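Local coordinates for computational Design of Enzyme (Synthetic construct, PDB 3TP4), which is a computationally designed enzyme, probably built to present an activated serine of a catalytic triad on a glycosyl hydrolase family 26 barrel, at residues A[4-8]-A[365-369]; A[18-23]-A[360-366]. One frame throughout, in Å; residues are numbered along the deposited sequence.

In the fold
The two contacts hold the loop and strand at 360-369 against the beginning of the chain, with centres about 9 Å apart. Contact 1 pairs that strand with 4-8; contact 2 lays the preceding loop on helix 15-27. They share T365 and V366 and meet directly at a probable hydrogen bond of 2.8 Å between E4 OE2 and S22 OG, while I8 CB packs 3.8 Å from L21 CD2. L21 also touches D241 and L214, just before strand 242-249 and in strand 213-217, so both contacts lie toward the N-terminal end of the barrel strands. TIM-barrel active sites lie at the other end; neither contact is therefore expected to line the designed one.

Contact 1 (A[4-8]-A[365-369]); sequences ETIAI and TVAAA
Residues 4-6 and 366-368 are two short extended strands running parallel, their axes 4.7 Å apart and their directions 35° apart. T5 pairs with A367 (CA to CA 4.8 Å) and I6 with A368 (5.3 Å). A367 gives its N to E4 O (2.9 Å, 158°) and takes I6 N on its O (3.0 Å, 157°), so both its backbone groups are satisfied by the residues flanking T5. I6 O accepts A369 N (2.9 Å, 166°). Water 1 accepts from I8 N (3.1 Å) and donates to A369 O (2.5 Å). V366 O is claimed by R18 NE, and E4 OE2 by S22 OG. T5 and A367 point to the exposed face; I6 and V366 share the other, where I6 CG1 (chi1 p, chi2 t) meets V366 CG2 at 3.7 Å. I8 CG2 touches A368 CB at 3.6 Å. The alternating bonds are the signature of parallel beta pairing, here a two-stranded sheet joining the N-terminus to the chain leading into the Ig-like domain.

Contact 2 (A[18-23]-A[360-366]); sequences RSLLSY and GAFDRTV
The shortest polar link is from R18 NE to V366 O, 2.5 Å with an N-H...O angle of 162°; R18 NH2 adds a weak bond to V366 O at 3.1 Å, while NH1 turns to A13 O. Next comes S19, whose OG (chi1 t) donates to A361 O at 2.7 Å and accepts R364 N at 3.0 Å, 153°, so one hydroxyl bridges the turn from A361 to R364. S22 OG, also chi1 t, receives R364 NE (3.3 Å) and NH2 (3.2 Å) and is bonded besides to E4 OE2.

Residues 18-23 are regular helix, with S22 N to R18 O at 3.1 Å and Y23 N to S19 O at 2.8 Å. The facing segment is irregular: G360 is in the left-handed region (phi 68°, psi 24°), A361 to D363 turn, and R364 onward is extended. S19 CA lies 5.0 Å from R364 CA, and L20 CA 5.2 Å from A361 CA.

Y23 receives A361 CB over its ring face, a CH-pi contact 3.9 Å from the centroid and 13° off the normal. The R364 guanidinium lies with one face over the helix backbone, CZ being 3.6 Å from Y23 CA. V366 CG1 packs 3.9 Å from R18 CB and 3.5 Å from S19 N. L20 CD1 reaches F362 CE1 at 4.1 Å, and both side chains touch P167. In all, 554 Å² is buried. With no regular strand, the loop is held to the helix largely by side-chain hydroxyls and guanidinium groups bonding backbone and one another, with apolar packing at its ends.

Contact 1 (A[4-8]-A[365-369])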
# COMPACT_ATOMS: atom_id res chain seq x y z
N GLU A 4 -18.95 -4.06 -17.22
CA GLU A 4 -18.20 -4.59 -16.09
C GLU A 4 -18.37 -3.72 -14.84
O GLU A 4 -18.30 -2.49 -14.91
CB GLU A 4 -16.71 -4.71 -16.45
CG GLU A 4 -15.87 -5.51 -15.46
CD GLU A 4 -14.38 -5.46 -15.76
OE1 GLU A 4 -14.00 -4.94 -16.84
OE2 GLU A 4 -13.58 -5.93 -14.92
N THR A 5 -18.59 -4.38 -13.70
CA THR A 5 -18.73 -3.69 -12.41
C THR A 5 -17.74 -4.29 -11.41
O THR A 5 -17.65 -5.51 -11.28
CB THR A 5 -20.15 -3.86 -11.83
OG1 THR A 5 -21.12 -3.47 -12.81
CG2 THR A 5 -20.32 -3.02 -10.56
N ILE A 6 -17.00 -3.44 -10.70
CA ILE A 6 -16.03 -3.97 -9.74
C ILE A 6 -16.07 -3.30 -8.38
O ILE A 6 -16.44 -2.13 -8.25
CB ILE A 6 -14.59 -3.91 -10.27
CG1 ILE A 6 -14.20 -2.47 -10.60
CG2 ILE A 6 -14.42 -4.81 -11.49
CD1 ILE A 6 -12.74 -2.31 -10.93
N ALA A 7 -15.68 -4.05 -7.36
CA ALA A 7 -15.52 -3.52 -6.02
C ALA A 7 -14.24 -2.72 -6.00
O ALA A 7 -13.16 -3.25 -6.26
CB ALA A 7 -15.45 -4.65 -5.01
N ILE A 8 -14.36 -1.43 -5.72
CA ILE A 8 -13.21 -0.55 -5.65
C ILE A 8 -13.37 0.34 -4.43
O ILE A 8 -14.46 0.81 -4.14
CB ILE A 8 -13.06 0.30 -6.92
CG1 ILE A 8 -11.95 1.34 -6.76
CG2 ILE A 8 -14.38 0.99 -7.26
CD1 ILE A 8 -11.53 2.03 -8.09
N THR A 365 -13.99 0.50 -20.03
CA THR A 365 -15.23 1.03 -19.49
C THR A 365 -15.68 0.13 -18.35
O THR A 365 -16.10 -1.01 -18.58
CB THR A 365 -16.32 1.12 -20.57
OG1 THR A 365 -15.88 1.97 -21.63
CG2 THR A 365 -17.60 1.70 -19.97
N VAL A 366 -15.59 0.64 -17.13
CA VAL A 366 -15.92 -0.15 -15.96
C VAL A 366 -16.51 0.72 -14.86
O VAL A 366 -15.95 1.77 -14.51
CB VAL A 366 -14.68 -0.91 -15.44
CG1 VAL A 366 -13.46 -0.05 -15.55
CG2 VAL A 366 -14.90 -1.40 -14.02
N ALA A 367 -17.65 0.30 -14.33
CA ALA A 367 -18.33 1.05 -13.28
C ALA A 367 -18.01 0.50 -11.90
O ALA A 367 -17.74 -0.69 -11.72
CB ALA A 367 -19.84 1.06 -13.51
N ALA A 368 -18.03 1.40 -10.92
CA ALA A 368 -17.81 1.05 -9.54
C ALA A 368 -19.07 0.48 -8.89
O ALA A 368 -20.15 1.07 -8.98
CB ALA A 368 -17.33 2.27 -8.77
N ALA A 369 -18.93 -0.66 -8.24
CA ALA A 369 -19.96 -1.12 -7.32
C ALA A 369 -20.18 -0.02 -6.29
O ALA A 369 -19.25 0.73 -5.96
CB ALA A 369 -19.53 -2.40 -6.64
O HOH W 1 -17.08 -0.04 -4.96

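Contact 2 (A[18-23]-A[360-366])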
# COMPACT_ATOMS: atom_id res chain seq x y z
N ARG A 18 -10.55 3.18 -12.26
CA ARG A 18 -11.37 1.97 -12.29
C ARG A 18 -10.87 1.01 -13.36
O ARG A 18 -10.82 -0.19 -13.14
CB ARG A 18 -12.86 2.29 -12.50
CG ARG A 18 -13.40 3.37 -11.54
CD ARG A 18 -14.93 3.49 -11.56
NE ARG A 18 -15.48 3.66 -12.90
CZ ARG A 18 -15.64 4.83 -13.51
NH1 ARG A 18 -15.29 5.96 -12.92
NH2 ARG A 18 -16.16 4.87 -14.73
N SER A 19 -10.52 1.56 -14.52
CA SER A 19 -9.95 0.74 -15.59
C SER A 19 -8.70 -0.01 -15.11
O SER A 19 -8.55 -1.21 -15.35
CB SER A 19 -9.58 1.62 -16.80
OG SER A 19 -8.98 0.86 -17.82
N LEU A 20 -7.81 0.71 -14.45
CA LEU A 20 -6.56 0.11 -14.00
C LEU A 20 -6.83 -1.07 -13.07
O LEU A 20 -6.21 -2.12 -13.19
CB LEU A 20 -5.67 1.14 -13.29
CG LEU A 20 -4.36 0.59 -12.71
CD1 LEU A 20 -3.51 -0.13 -13.77
CD2 LEU A 20 -3.54 1.68 -12.03
N LEU A 21 -7.75 -0.89 -12.13
CA LEU A 21 -8.04 -1.99 -11.19
C LEU A 21 -8.58 -3.21 -11.93
O LEU A 21 -8.23 -4.35 -11.61
CB LEU A 21 -9.02 -1.54 -10.11
CG LEU A 21 -9.20 -2.51 -8.94
CD1 LEU A 21 -7.87 -2.82 -8.28
CD2 LEU A 21 -10.21 -1.95 -7.92
N SER A 22 -9.41 -2.98 -12.94
CA SER A 22 -9.90 -4.06 -13.80
C SER A 22 -8.77 -4.74 -14.56
O SER A 22 -8.73 -5.96 -14.68
CB SER A 22 -10.93 -3.53 -14.80
OG SER A 22 -11.29 -4.54 -15.73
N TYR A 23 -7.86 -3.94 -15.10
CA TYR A 23 -6.74 -4.47 -15.86
C TYR A 23 -5.85 -5.35 -14.97
O TYR A 23 -5.48 -6.46 -15.36
CB TYR A 23 -5.93 -3.33 -16.49
CG TYR A 23 -4.58 -3.76 -17.01
CD1 TYR A 23 -4.43 -4.27 -18.29
CD2 TYR A 23 -3.45 -3.65 -16.21
CE1 TYR A 23 -3.19 -4.66 -18.76
CE2 TYR A 23 -2.21 -4.02 -16.66
CZ TYR A 23 -2.09 -4.53 -17.94
OH TYR A 23 -0.84 -4.91 -18.38
N GLY A 360 -4.25 -1.56 -22.92
CA GLY A 360 -5.62 -1.56 -22.42
C GLY A 360 -5.75 -1.37 -20.90
O GLY A 360 -6.76 -1.76 -20.31
N ALA A 361 -4.75 -0.76 -20.28
CA ALA A 361 -4.77 -0.60 -18.83
C ALA A 361 -5.73 0.50 -18.38
O ALA A 361 -6.36 0.38 -17.33
CB ALA A 361 -3.37 -0.33 -18.29
N PHE A 362 -5.86 1.55 -19.19
CA PHE A 362 -6.55 2.76 -18.72
C PHE A 362 -7.81 3.14 -19.48
O PHE A 362 -8.52 4.06 -19.06
CB PHE A 362 -5.58 3.95 -18.69
CG PHE A 362 -4.37 3.72 -17.86
CD1 PHE A 362 -4.46 3.65 -16.48
CD2 PHE A 362 -3.12 3.56 -18.46
CE1 PHE A 362 -3.33 3.44 -15.70
CE2 PHE A 362 -1.99 3.34 -17.69
CZ PHE A 362 -2.09 3.28 -16.30
N ASP A 363 -8.10 2.45 -20.58
CA ASP A 363 -9.15 2.90 -21.48
C ASP A 363 -10.36 1.99 -21.44
O ASP A 363 -11.22 2.05 -22.31
CB ASP A 363 -8.61 3.03 -22.91
CG ASP A 363 -8.07 1.73 -23.47
OD1 ASP A 363 -8.04 0.72 -22.74
OD2 ASP A 363 -7.67 1.72 -24.65
N ARG A 364 -10.45 1.16 -20.41
CA ARG A 364 -11.59 0.27 -20.24
C ARG A 364 -12.81 1.03 -19.74
O ARG A 364 -12.69 2.09 -19.12
CB ARG A 364 -11.23 -0.90 -19.32
CG ARG A 364 -10.33 -1.94 -19.99
CD ARG A 364 -9.24 -2.45 -19.07
NE ARG A 364 -9.61 -3.69 -18.40
CZ ARG A 364 -9.05 -4.88 -18.63
NH1 ARG A 364 -8.10 -5.02 -19.54
NH2 ARG A 364 -9.47 -5.94 -17.95
N THR A 365 -13.99 0.50 -20.03
CA THR A 365 -15.23 1.03 -19.49
C THR A 365 -15.68 0.13 -18.35
O THR A 365 -16.10 -1.01 -18.58
CB THR A 365 -16.32 1.12 -20.57
OG1 THR A 365 -15.88 1.97 -21.63
CG2 THR A 365 -17.60 1.70 -19.97
N VAL A 366 -15.59 0.64 -17.13
CA VAL A 366 -15.92 -0.15 -15.96
C VAL A 366 -16.51 0.72 -14.86
O VAL A 366 -15.95 1.77 -14.51
CB VAL A 366 -14.68 -0.91 -15.44
CG1 VAL A 366 -13.46 -0.05 -15.55
CG2 VAL A 366 -14.90 -1.40 -14.02